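D-alanyl-D-alanine carboxypeptidase DacB2 (Mycobacterium tuberculosis H37Rv, PDB 4RYE) shows D,D-carboxypeptidase activity in vitro and probably cleaves the terminal D-Ala-D-Ala dipeptide of peptidoglycan stem peptides during cell-wall biogenesis. Local coordinates at residues V13-G18 with A251-W256; P19-I24 with A35-N40; S153-L158 with V231-Y236; D157-F162 with T218-A223. All blocks are in the same frame, centred on the assembly; numbering follows the deposited sequence.

Interaction 1 of 4, residues V13-G18 with A251-W256; sequences VPIPDG and ATLFDW
The extended N-terminal lead-in to strand 22-27 lies against helix 246-259, where Val13, Ile15 and Pro16 meet Thr252, Leu253 and Trp256. One polar bond and a run of apolar contacts make up the interface. Trp256 NE1 donates to Val13 O over a short 2.6 Å, with an N-H...O angle of 143°; the oxygen lies at the edge of the indole, 20° out of its plane. The same carbonyl also accepts from Gln8 NE2, so two donors grip it. Chi1 (179°) sets Trp256 CG anti to the backbone N; the indole and the Ile15 side chain cross at about a right angle. Ile15 CG1 sits over the five-membered ring, 3.5 Å from its centroid, in a CH-pi contact almost on the ring normal, and CD1 carries on over the indole to approach CE2 at 3.7 Å. Helix 246-259 is the C-terminal helix that packs on the antiparallel sheet, as in other members of the penicillin-binding and beta-lactamase clan, and here the incoming chain lies beside it before joining that sheet. The other branch of Ile15 turns to the helix: CG2 touches Leu253 CD2 at 3.8 Å, the two side chains crossing at about a right angle. Leu253 reaches on to Trp23 and Val25 of the sheet. One helical turn before Trp256, Thr252 presents its methyl CG2 to the ring of Pro16, 3.8 Å from Pro16 CG, while its hydroxyl OG1 bonds back to Asp248 O within the helix.

Interaction 2 of 4, residues P19-I24 with A35-N40; sequences PAQTWI and AGRDQN
Arg37 and Trp23 form an antiparallel hydrogen-bonded pair, Arg37 N to Trp23 O at 2.8 Å and Trp23 N to Arg37 O at 3.0 Å, and their side chains share one side of the sheet. Arg37 CB lies over the indole, 3.7 Å from the centroid of the five-membered ring in a CH-pi contact. CG is anti to the backbone N (chi1 -179°) and the chain runs extended from there to NE, crossing Trp23 at about a right angle. CG passes Gln21 O, and CD comes 3.7 Å from Trp23 NE1. NE and CZ travel above the same Gln21 O, which covers one face of the guanidinium. At the tip NH1 approaches Ala20 O at 3.5 Å and NH2 lies 3.4 Å from Gln21 OE1, the Gln21 amide running alongside and turned nearly perpendicular to the guanidinium plane. Farther along, a water accepts from Thr22 OG1 and donates to Asp38 O. Gln21 and Thr22 both face Met235, a classic beta bulge where strand 22-27 begins. This hairpin of strands 22-27 and 32-37 borders strand 228-237: Ile24 and Thr22 touch helix 155-166 on one side of the sheet, while Trp23 faces Ile15 and Ala35 touches Trp256 of helix 246-259 on the other.

Interaction 3 of 4, residues S153-L158 with V231-Y236; sequences STAHDL and VIAMMY
Met235, present as selenomethionine, meets the first turn of helix 155-166 with its selenium, and Ala233, two residues back on the same side of strand 228-237, fits beneath that turn. Met235 SE lies 3.5 Å from both Thr154 C and Ala155 N, so the large, polarisable atom rests against the backbone where the helix starts. A bend at chi3 (79°) swings CE beside Ser153 O, at 3.8 Å, and to Leu158 CD1, at 4.0 Å. Leu158 and Met235 reach toward each other tip to tip, from helix and strand respectively. Ala233 needs only its CB for its part: the methyl is 3.6 Å from Ala155 O and 3.8 Å from Leu158 CB, which lets helix and strand backbones come close, with the CA atoms of Ala155 and Ala233 5.1 Å apart. No hydrogen bond crosses the interface. The polar work is done within the helix start, where Thr154 is the N-cap and its OG1 accepts from Asp157 N at 2.9 Å along a nearly straight bond. His156 ND1 donates in its ring plane to Asp157 OD1, and Asp157 OD2 is held by Ser135 and Thr136. A helix packed through small and apolar residues on the antiparallel sheet is part of the layered alpha/beta architecture of the S11 peptidases and their clan; the Leu158 side chain lies about 10 Å from those of Ser47, the inferred acyl-ester nucleophile, and Lys50.

Interaction 4 of 4, residues D157-F162 with T218-A223; sequences DLVVIF and TFVGAA
Leu158 O takes the helical hydrogen bond of Phe162 N, at 2.8 Å, and the methyl Val220 CG2 lies against the same oxygen from the strand, 3.7 Å away. This is helix-on-sheet packing in the alpha/beta part of the penicillin-binding protein fold: helix 155-166 runs over strand 218-225 at 46°, the short segments passing 8.4 Å apart between their axes. Val220 is at the centre of the contact. Its CG2, anti to the backbone N, drops between Leu158 and Phe162, one helical turn apart, and comes within 3.6 Å of Phe162 CB; the other branch, CG1, meets the ring at CD1, 3.7 Å off. Val159 CG1 adds a looser apolar touch to CG2. Chi1 (-156°) sets Phe162 CG anti to the backbone N, and the ring reaches Gly221 and Ala222, while Val51 of helix 50-60, the helix that begins with Lys50, packs on the same side chain. On the strand, Val220 pairs through its backbone with Lys208, part of a sequence resembling the K(T/S)G motif of this family, and its side chain lies about 9 Å from those of Ser47 and Lys50, so the packing is close to the catalytic region. Beyond Val220 the bare backbone of Gly221 lies under the Phe162 ring, its CA 4.2 Å from the centroid in a CH-pi contact, and Ala222 CB meets the rim of that ring 3.9 Å from CE2.

Interactions 3 and 4 are buried contacts near the centre of the chain and share Leu158: helix 155-166 lies across neighbouring strands 228-237 and 218-225, and both contacts are held by apolar packing without a cross-segment hydrogen bond. Interaction 2, also mostly buried, supplies the next strands of the same sheet; backbone pairing and an arginine on an indole bind it, and its strand 22-27 bonds to 228-237, with Thr22 O near Met235 N. Interaction 1, only partly buried, lies farther out on the opposite side of that sheet, where helix 246-259 meets the N-terminal chain. It joins interaction 2 through Ile15 on Trp23 and Ala35, and reaches interactions 3 and 4 through Phe254.

Interaction 1 of 4, residues V13-G18 with A251-W256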
loop_
_atom_site.group_PDB
_atom_site.type_symbol
_atom_site.label_atom_id
_atom_site.label_comp_id
_atom_site.label_asym_id
_atom_site.label_seq_id
_atom_site.Cartn_x
_atom_site.Cartn_y
_atom_site.Cartn_z
ATOM N N VAL A 13 21.341 2.071 17.423
ATOM C CA VAL A 13 21.383 0.619 17.479
ATOM C C VAL A 13 21.378 0.064 16.062
ATOM O O VAL A 13 20.541 0.458 15.245
ATOM C CB VAL A 13 20.162 0.078 18.248
ATOM C CG1 VAL A 13 19.973 -1.406 17.984
ATOM C CG2 VAL A 13 20.310 0.367 19.745
ATOM N N PRO A 14 22.316 -0.846 15.759
ATOM C CA PRO A 14 22.364 -1.483 14.436
ATOM C C PRO A 14 21.029 -2.137 14.083
ATOM O O PRO A 14 20.447 -2.860 14.905
ATOM C CB PRO A 14 23.449 -2.562 14.604
ATOM C CG PRO A 14 24.314 -2.060 15.715
ATOM C CD PRO A 14 23.369 -1.357 16.656
ATOM N N ILE A 15 20.546 -1.865 12.877
ATOM C CA ILE A 15 19.275 -2.401 12.406
ATOM C C ILE A 15 19.462 -3.846 11.948
ATOM O O ILE A 15 20.288 -4.121 11.077
ATOM C CB ILE A 15 18.707 -1.522 11.276
ATOM C CG1 ILE A 15 18.386 -0.126 11.820
ATOM C CG2 ILE A 15 17.469 -2.153 10.643
ATOM C CD1 ILE A 15 17.802 0.847 10.789
ATOM N N PRO A 16 18.712 -4.782 12.555
ATOM C CA PRO A 16 18.871 -6.208 12.242
ATOM C C PRO A 16 18.648 -6.488 10.763
ATOM O O PRO A 16 17.866 -5.787 10.120
ATOM C CB PRO A 16 17.769 -6.872 13.077
ATOM C CG PRO A 16 17.624 -5.971 14.275
ATOM C CD PRO A 16 17.777 -4.565 13.675
ATOM N N ASP A 17 19.339 -7.486 10.224
ATOM C CA ASP A 17 19.154 -7.847 8.824
ATOM C C ASP A 17 17.734 -8.367 8.598
ATOM O O ASP A 17 17.107 -8.903 9.516
ATOM C CB ASP A 17 20.182 -8.898 8.389
ATOM C CG ASP A 17 21.620 -8.417 8.541
ATOM O OD1 ASP A 17 21.838 -7.195 8.695
ATOM O OD2 ASP A 17 22.537 -9.270 8.500
ATOM N N GLY A 18 17.231 -8.203 7.379
ATOM C CA GLY A 18 15.895 -8.665 7.039
ATOM C C GLY A 18 15.770 -8.975 5.560
ATOM O O GLY A 18 16.685 -8.690 4.786
ATOM N N ALA A 251 7.937 -5.145 12.091
ATOM C CA ALA A 251 7.849 -4.885 13.521
ATOM C C ALA A 251 9.227 -4.459 14.042
ATOM O O ALA A 251 9.338 -3.589 14.904
ATOM C CB ALA A 251 7.343 -6.119 14.253
ATOM N N THR A 252 10.275 -5.082 13.514
ATOM C CA THR A 252 11.643 -4.725 13.888
ATOM C C THR A 252 11.973 -3.270 13.515
ATOM O O THR A 252 12.582 -2.543 14.307
ATOM C CB THR A 252 12.655 -5.699 13.256
ATOM O OG1 THR A 252 12.589 -6.947 13.951
ATOM C CG2 THR A 252 14.074 -5.156 13.350
ATOM N N LEU A 253 11.557 -2.840 12.328
ATOM C CA LEU A 253 11.804 -1.461 11.888
ATOM C C LEU A 253 11.015 -0.437 12.690
ATOM O O LEU A 253 11.558 0.596 13.081
ATOM C CB LEU A 253 11.522 -1.297 10.395
ATOM C CG LEU A 253 12.599 -1.893 9.487
ATOM C CD1 LEU A 253 12.181 -1.778 8.034
ATOM C CD2 LEU A 253 13.950 -1.199 9.726
ATOM N N PHE A 254 9.743 -0.730 12.949
ATOM C CA PHE A 254 8.921 0.140 13.790
ATOM C C PHE A 254 9.500 0.247 15.198
ATOM O O PHE A 254 9.659 1.361 15.723
ATOM C CB PHE A 254 7.467 -0.373 13.842
ATOM C CG PHE A 254 6.620 0.031 12.645
ATOM C CD1 PHE A 254 6.583 1.352 12.198
ATOM C CD2 PHE A 254 5.848 -0.916 11.980
ATOM C CE1 PHE A 254 5.790 1.716 11.103
ATOM C CE2 PHE A 254 5.065 -0.566 10.891
ATOM C CZ PHE A 254 5.031 0.754 10.447
ATOM N N ASP A 255 9.817 -0.901 15.806
ATOM C CA ASP A 255 10.423 -0.930 17.138
ATOM C C ASP A 255 11.705 -0.093 17.167
ATOM O O ASP A 255 11.927 0.700 18.086
ATOM C CB ASP A 255 10.794 -2.363 17.558
ATOM C CG ASP A 255 9.608 -3.167 18.088
ATOM O OD1 ASP A 255 8.507 -2.606 18.259
ATOM O OD2 ASP A 255 9.796 -4.377 18.350
ATOM N N TRP A 256 12.563 -0.303 16.174
ATOM C CA TRP A 256 13.808 0.456 16.091
ATOM C C TRP A 256 13.526 1.957 15.990
ATOM O O TRP A 256 14.177 2.764 16.656
ATOM C CB TRP A 256 14.656 -0.011 14.908
ATOM C CG TRP A 256 15.946 0.763 14.772
ATOM C CD1 TRP A 256 17.156 0.462 15.336
ATOM C CD2 TRP A 256 16.136 1.977 14.035
ATOM N NE1 TRP A 256 18.083 1.414 14.988
ATOM C CE2 TRP A 256 17.479 2.356 14.195
ATOM C CE3 TRP A 256 15.295 2.780 13.260
ATOM C CZ2 TRP A 256 18.006 3.515 13.599
ATOM C CZ3 TRP A 256 15.820 3.925 12.671
ATOM C CH2 TRP A 256 17.156 4.278 12.844
#

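Interaction 2 of 4, residues P19-I24 with A35-N40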
loop_
_atom_site.group_PDB
_atom_site.type_symbol
_atom_site.label_atom_id
_atom_site.label_comp_id
_atom_site.label_asym_id
_atom_site.label_seq_id
_atom_site.Cartn_x
_atom_site.Cartn_y
_atom_site.Cartn_z
ATOM N N PRO A 19 14.635 -9.566 5.157
ATOM C CA PRO A 19 14.429 -9.998 3.769
ATOM C C PRO A 19 14.308 -8.854 2.764
ATOM O O PRO A 19 14.638 -9.059 1.595
ATOM C CB PRO A 19 13.107 -10.777 3.838
ATOM C CG PRO A 19 12.420 -10.265 5.072
ATOM C CD PRO A 19 13.542 -10.015 6.037
ATOM N N ALA A 20 13.830 -7.686 3.191
ATOM C CA ALA A 20 13.630 -6.567 2.262
ATOM C C ALA A 20 14.963 -6.032 1.746
ATOM O O ALA A 20 15.853 -5.734 2.534
ATOM C CB ALA A 20 12.832 -5.438 2.929
ATOM N N GLN A 21 15.108 -5.901 0.429
ATOM C CA GLN A 21 16.368 -5.391 -0.116
ATOM C C GLN A 21 16.449 -3.857 -0.144
ATOM O O GLN A 21 17.545 -3.304 -0.134
ATOM C CB GLN A 21 16.690 -6.007 -1.483
ATOM C CG GLN A 21 17.066 -7.488 -1.398
ATOM C CD GLN A 21 18.239 -7.729 -0.476
ATOM O OE1 GLN A 21 19.384 -7.451 -0.831
ATOM N NE2 GLN A 21 17.962 -8.234 0.725
ATOM N N THR A 22 15.302 -3.175 -0.195
ATOM C CA THR A 22 15.277 -1.731 0.051
ATOM C C THR A 22 14.187 -1.434 1.060
ATOM O O THR A 22 13.199 -2.148 1.121
ATOM C CB THR A 22 14.983 -0.890 -1.214
ATOM O OG1 THR A 22 13.579 -0.924 -1.491
ATOM C CG2 THR A 22 15.795 -1.399 -2.432
ATOM N N TRP A 23 14.366 -0.383 1.849
ATOM C CA TRP A 23 13.367 -0.009 2.845
ATOM C C TRP A 23 13.664 1.395 3.352
ATOM O O TRP A 23 14.746 1.943 3.094
ATOM C CB TRP A 23 13.314 -1.027 4.007
ATOM C CG TRP A 23 14.665 -1.351 4.620
ATOM C CD1 TRP A 23 15.454 -2.435 4.345
ATOM C CD2 TRP A 23 15.369 -0.587 5.608
ATOM N NE1 TRP A 23 16.603 -2.385 5.090
ATOM C CE2 TRP A 23 16.578 -1.258 5.872
ATOM C CE3 TRP A 23 15.096 0.605 6.287
ATOM C CZ2 TRP A 23 17.517 -0.778 6.792
ATOM C CZ3 TRP A 23 16.031 1.085 7.198
ATOM C CH2 TRP A 23 17.223 0.397 7.438
ATOM N N ILE A 24 12.702 1.977 4.058
ATOM C CA ILE A 24 12.869 3.317 4.625
ATOM C C ILE A 24 12.013 3.399 5.875
ATOM O O ILE A 24 11.015 2.705 5.980
ATOM C CB ILE A 24 12.468 4.422 3.599
ATOM C CG1 ILE A 24 12.890 5.815 4.076
ATOM C CG2 ILE A 24 10.969 4.381 3.279
ATOM C CD1 ILE A 24 12.713 6.909 3.009
ATOM N N ALA A 35 15.860 6.287 8.880
ATOM C CA ALA A 35 16.832 5.346 8.334
ATOM C C ALA A 35 16.353 4.869 6.979
ATOM O O ALA A 35 15.173 4.932 6.678
ATOM C CB ALA A 35 17.025 4.149 9.286
ATOM N N GLY A 36 17.270 4.377 6.160
ATOM C CA GLY A 36 16.872 3.856 4.870
ATOM C C GLY A 36 17.943 2.972 4.291
ATOM O O GLY A 36 19.131 3.118 4.613
ATOM N N ARG A 37 17.524 2.026 3.459
ATOM C CA ARG A 37 18.469 1.245 2.688
ATOM C C ARG A 37 18.057 1.289 1.228
ATOM O O ARG A 37 16.970 0.820 0.882
ATOM C CB ARG A 37 18.515 -0.198 3.172
ATOM C CG ARG A 37 19.523 -1.030 2.395
ATOM C CD ARG A 37 19.608 -2.454 2.908
ATOM N NE ARG A 37 20.485 -3.259 2.067
ATOM C CZ ARG A 37 20.334 -4.562 1.865
ATOM N NH1 ARG A 37 19.334 -5.211 2.446
ATOM N NH2 ARG A 37 21.182 -5.215 1.079
ATOM N N ASP A 38 18.914 1.864 0.379
ATOM C CA ASP A 38 18.599 2.024 -1.041
ATOM C C ASP A 38 17.182 2.568 -1.270
ATOM O O ASP A 38 16.466 2.139 -2.188
ATOM C CB ASP A 38 18.788 0.689 -1.774
ATOM C CG ASP A 38 20.243 0.332 -1.978
ATOM O OD1 ASP A 38 21.103 1.233 -1.886
ATOM O OD2 ASP A 38 20.521 -0.858 -2.243
ATOM N N GLN A 39 16.770 3.518 -0.439
ATOM C CA GLN A 39 15.387 3.975 -0.463
ATOM C C GLN A 39 14.970 4.708 -1.750
ATOM O O GLN A 39 13.790 4.962 -1.956
ATOM C CB GLN A 39 15.074 4.834 0.771
ATOM C CG GLN A 39 15.881 6.111 0.871
ATOM C CD GLN A 39 17.086 5.956 1.788
ATOM O OE1 GLN A 39 17.843 4.974 1.695
ATOM N NE2 GLN A 39 17.263 6.918 2.690
ATOM N N ASN A 40 15.926 5.059 -2.608
ATOM C CA ASN A 40 15.591 5.695 -3.884
ATOM C C ASN A 40 15.811 4.779 -5.093
ATOM O O ASN A 40 15.757 5.227 -6.238
ATOM C CB ASN A 40 16.387 6.993 -4.073
ATOM C CG ASN A 40 16.130 8.000 -2.965
ATOM O OD1 ASN A 40 14.989 8.229 -2.569
ATOM N ND2 ASN A 40 17.198 8.588 -2.446
HETATM O O HOH W 1 19.223 -2.916 -2.235
HETATM O O HOH W 2 13.666 1.618 -2.960
#

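Interaction 3 of 4, residues S153-L158 with V231-Y236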
loop_
_atom_site.group_PDB
_atom_site.type_symbol
_atom_site.label_atom_id
_atom_site.label_comp_id
_atom_site.label_asym_id
_atom_site.label_seq_id
_atom_site.Cartn_x
_atom_site.Cartn_y
_atom_site.Cartn_z
ATOM N N SER A 153 8.340 1.884 -8.322
ATOM C CA SER A 153 8.303 2.885 -7.258
ATOM C C SER A 153 9.569 2.733 -6.426
ATOM O O SER A 153 10.431 1.910 -6.744
ATOM C CB SER A 153 7.042 2.744 -6.392
ATOM O OG SER A 153 6.880 3.904 -5.568
ATOM N N THR A 154 9.693 3.524 -5.367
ATOM C CA THR A 154 10.848 3.422 -4.481
ATOM C C THR A 154 10.296 3.398 -3.072
ATOM O O THR A 154 9.140 3.790 -2.858
ATOM C CB THR A 154 11.814 4.614 -4.638
ATOM O OG1 THR A 154 11.145 5.831 -4.269
ATOM C CG2 THR A 154 12.319 4.723 -6.092
ATOM N N ALA A 155 11.093 2.928 -2.119
ATOM C CA ALA A 155 10.675 2.942 -0.719
ATOM C C ALA A 155 10.298 4.365 -0.300
ATOM O O ALA A 155 9.280 4.589 0.357
ATOM C CB ALA A 155 11.784 2.382 0.178
ATOM N N HIS A 156 11.117 5.327 -0.710
ATOM C CA HIS A 156 10.831 6.739 -0.474
ATOM C C HIS A 156 9.483 7.163 -1.061
ATOM O O HIS A 156 8.641 7.727 -0.350
ATOM C CB HIS A 156 11.963 7.612 -1.037
ATOM C CG HIS A 156 11.635 9.069 -1.078
ATOM N ND1 HIS A 156 10.896 9.641 -2.098
ATOM C CD2 HIS A 156 11.942 10.079 -0.227
ATOM C CE1 HIS A 156 10.768 10.937 -1.872
ATOM N NE2 HIS A 156 11.396 11.228 -0.748
ATOM N N ASP A 157 9.261 6.908 -2.349
ATOM C CA ASP A 157 7.974 7.285 -2.938
ATOM C C ASP A 157 6.784 6.573 -2.295
ATOM O O ASP A 157 5.710 7.160 -2.158
ATOM C CB ASP A 157 7.947 7.032 -4.451
ATOM C CG ASP A 157 8.738 8.060 -5.229
ATOM O OD1 ASP A 157 9.497 8.828 -4.600
ATOM O OD2 ASP A 157 8.610 8.091 -6.480
ATOM N N LEU A 158 6.954 5.304 -1.925
ATOM C CA LEU A 158 5.852 4.577 -1.296
ATOM C C LEU A 158 5.393 5.246 0.010
ATOM O O LEU A 158 4.194 5.373 0.245
ATOM C CB LEU A 158 6.198 3.090 -1.072
ATOM C CG LEU A 158 6.263 2.217 -2.328
ATOM C CD1 LEU A 158 6.588 0.760 -1.955
ATOM C CD2 LEU A 158 4.946 2.288 -3.093
ATOM N N VAL A 231 6.112 5.748 9.373
ATOM C CA VAL A 231 5.678 5.094 8.163
ATOM C C VAL A 231 6.891 4.380 7.572
ATOM O O VAL A 231 8.003 4.919 7.572
ATOM C CB VAL A 231 5.036 6.101 7.181
ATOM C CG1 VAL A 231 5.998 7.235 6.850
ATOM C CG2 VAL A 231 4.562 5.407 5.910
ATOM N N ILE A 232 6.694 3.150 7.119
ATOM C CA ILE A 232 7.809 2.404 6.546
ATOM C C ILE A 232 7.391 1.825 5.219
ATOM O O ILE A 232 6.198 1.685 4.938
ATOM C CB ILE A 232 8.271 1.243 7.450
ATOM C CG1 ILE A 232 7.176 0.179 7.548
ATOM C CG2 ILE A 232 8.686 1.753 8.824
ATOM C CD1 ILE A 232 7.608 -1.095 8.287
ATOM N N ALA A 233 8.382 1.507 4.397
ATOM C CA ALA A 233 8.146 0.742 3.179
ATOM C C ALA A 233 9.293 -0.229 3.002
ATOM O O ALA A 233 10.415 0.037 3.434
ATOM C CB ALA A 233 8.006 1.659 1.968
HETATM N N MSE A 234 9.001 -1.369 2.397
HETATM C CA MSE A 234 9.982 -2.416 2.195
HETATM C C MSE A 234 9.730 -2.984 0.808
HETATM O O MSE A 234 8.586 -3.240 0.448
HETATM C CB MSE A 234 9.795 -3.500 3.258
HETATM C CG MSE A 234 10.121 -3.033 4.662
HETATM SE SE MSE A 234 9.227 -4.099 6.045
HETATM C CE MSE A 234 9.734 -5.880 5.441
HETATM N N MSE A 235 10.781 -3.150 0.012
HETATM C CA MSE A 235 10.599 -3.643 -1.348
HETATM C C MSE A 235 11.551 -4.770 -1.699
HETATM O O MSE A 235 12.604 -4.941 -1.067
HETATM C CB MSE A 235 10.793 -2.519 -2.376
HETATM C CG MSE A 235 10.036 -1.234 -2.116
HETATM SE SE MSE A 235 10.139 -0.087 -3.714
HETATM C CE MSE A 235 8.765 -0.961 -4.808
ATOM N N TYR A 236 11.169 -5.526 -2.725
ATOM C CA TYR A 236 12.057 -6.476 -3.383
ATOM C C TYR A 236 12.671 -7.506 -2.436
ATOM O O TYR A 236 13.886 -7.723 -2.442
ATOM C CB TYR A 236 13.157 -5.725 -4.135
ATOM C CG TYR A 236 13.722 -6.513 -5.278
ATOM C CD1 TYR A 236 12.914 -6.895 -6.337
ATOM C CD2 TYR A 236 15.056 -6.879 -5.301
ATOM C CE1 TYR A 236 13.424 -7.623 -7.398
ATOM C CE2 TYR A 236 15.578 -7.604 -6.353
ATOM C CZ TYR A 236 14.756 -7.975 -7.399
ATOM O OH TYR A 236 15.264 -8.702 -8.454
#

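Interaction 4 of 4, residues D157-F162 with T218-A223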
loop_
_atom_site.group_PDB
_atom_site.type_symbol
_atom_site.label_atom_id
_atom_site.label_comp_id
_atom_site.label_asym_id
_atom_site.label_seq_id
_atom_site.Cartn_x
_atom_site.Cartn_y
_atom_site.Cartn_z
ATOM N N ASP A 157 9.261 6.908 -2.349
ATOM C CA ASP A 157 7.974 7.285 -2.938
ATOM C C ASP A 157 6.784 6.573 -2.295
ATOM O O ASP A 157 5.710 7.160 -2.158
ATOM C CB ASP A 157 7.947 7.032 -4.451
ATOM C CG ASP A 157 8.738 8.060 -5.229
ATOM O OD1 ASP A 157 9.497 8.828 -4.600
ATOM O OD2 ASP A 157 8.610 8.091 -6.480
ATOM N N LEU A 158 6.954 5.304 -1.925
ATOM C CA LEU A 158 5.852 4.577 -1.296
ATOM C C LEU A 158 5.393 5.246 0.010
ATOM O O LEU A 158 4.194 5.373 0.245
ATOM C CB LEU A 158 6.198 3.090 -1.072
ATOM C CG LEU A 158 6.263 2.217 -2.328
ATOM C CD1 LEU A 158 6.588 0.760 -1.955
ATOM C CD2 LEU A 158 4.946 2.288 -3.093
ATOM N N VAL A 159 6.326 5.676 0.852
ATOM C CA VAL A 159 5.924 6.324 2.107
ATOM C C VAL A 159 5.367 7.720 1.856
ATOM O O VAL A 159 4.512 8.190 2.595
ATOM C CB VAL A 159 7.034 6.336 3.204
ATOM C CG1 VAL A 159 7.456 4.914 3.550
ATOM C CG2 VAL A 159 8.251 7.179 2.806
ATOM N N VAL A 160 5.846 8.376 0.807
ATOM C CA VAL A 160 5.294 9.666 0.419
ATOM C C VAL A 160 3.842 9.480 0.003
ATOM O O VAL A 160 2.951 10.258 0.382
ATOM C CB VAL A 160 6.127 10.297 -0.721
ATOM C CG1 VAL A 160 5.390 11.488 -1.348
ATOM C CG2 VAL A 160 7.510 10.726 -0.183
ATOM N N ILE A 161 3.588 8.435 -0.768
ATOM C CA ILE A 161 2.222 8.162 -1.220
ATOM C C ILE A 161 1.345 7.729 -0.044
ATOM O O ILE A 161 0.206 8.189 0.098
ATOM C CB ILE A 161 2.223 7.090 -2.341
ATOM C CG1 ILE A 161 2.728 7.715 -3.647
ATOM C CG2 ILE A 161 0.831 6.493 -2.545
ATOM C CD1 ILE A 161 3.308 6.719 -4.656
ATOM N N PHE A 162 1.875 6.866 0.817
ATOM C CA PHE A 162 1.105 6.405 1.967
ATOM C C PHE A 162 0.783 7.521 2.962
ATOM O O PHE A 162 -0.263 7.519 3.618
ATOM C CB PHE A 162 1.840 5.287 2.694
ATOM C CG PHE A 162 0.927 4.403 3.488
ATOM C CD1 PHE A 162 0.184 3.421 2.858
ATOM C CD2 PHE A 162 0.804 4.554 4.860
ATOM C CE1 PHE A 162 -0.669 2.594 3.584
ATOM C CE2 PHE A 162 -0.049 3.734 5.598
ATOM C CZ PHE A 162 -0.787 2.753 4.955
ATOM N N THR A 218 6.501 -6.766 -1.373
ATOM C CA THR A 218 6.517 -5.344 -1.039
ATOM C C THR A 218 5.568 -5.052 0.128
ATOM O O THR A 218 4.635 -5.809 0.395
ATOM C CB THR A 218 6.135 -4.461 -2.245
ATOM O OG1 THR A 218 4.821 -4.816 -2.695
ATOM C CG2 THR A 218 7.128 -4.637 -3.398
ATOM N N PHE A 219 5.797 -3.938 0.805
ATOM C CA PHE A 219 4.930 -3.535 1.891
ATOM C C PHE A 219 5.138 -2.066 2.174
ATOM O O PHE A 219 6.259 -1.553 2.078
ATOM C CB PHE A 219 5.218 -4.350 3.162
ATOM C CG PHE A 219 4.425 -3.896 4.363
ATOM C CD1 PHE A 219 3.106 -4.293 4.527
ATOM C CD2 PHE A 219 4.998 -3.074 5.323
ATOM C CE1 PHE A 219 2.366 -3.879 5.627
ATOM C CE2 PHE A 219 4.266 -2.648 6.424
ATOM C CZ PHE A 219 2.948 -3.052 6.577
ATOM N N VAL A 220 4.045 -1.394 2.506
ATOM C CA VAL A 220 4.093 -0.032 3.009
ATOM C C VAL A 220 3.078 0.040 4.142
ATOM O O VAL A 220 2.026 -0.583 4.077
ATOM C CB VAL A 220 3.787 1.015 1.902
ATOM C CG1 VAL A 220 2.365 0.833 1.329
ATOM C CG2 VAL A 220 3.976 2.420 2.442
ATOM N N GLY A 221 3.396 0.766 5.201
ATOM C CA GLY A 221 2.446 0.859 6.298
ATOM C C GLY A 221 2.866 1.816 7.389
ATOM O O GLY A 221 3.949 2.403 7.333
ATOM N N ALA A 222 2.017 1.962 8.400
ATOM C CA ALA A 222 2.283 2.955 9.435
ATOM C C ALA A 222 1.867 2.471 10.818
ATOM O O ALA A 222 1.020 1.593 10.945
ATOM C CB ALA A 222 1.588 4.258 9.100
ATOM N N ALA A 223 2.478 3.060 11.844
ATOM C CA ALA A 223 2.165 2.743 13.233
ATOM C C ALA A 223 2.342 3.991 14.085
ATOM O O ALA A 223 3.031 4.924 13.684
ATOM C CB ALA A 223 3.067 1.625 13.742
#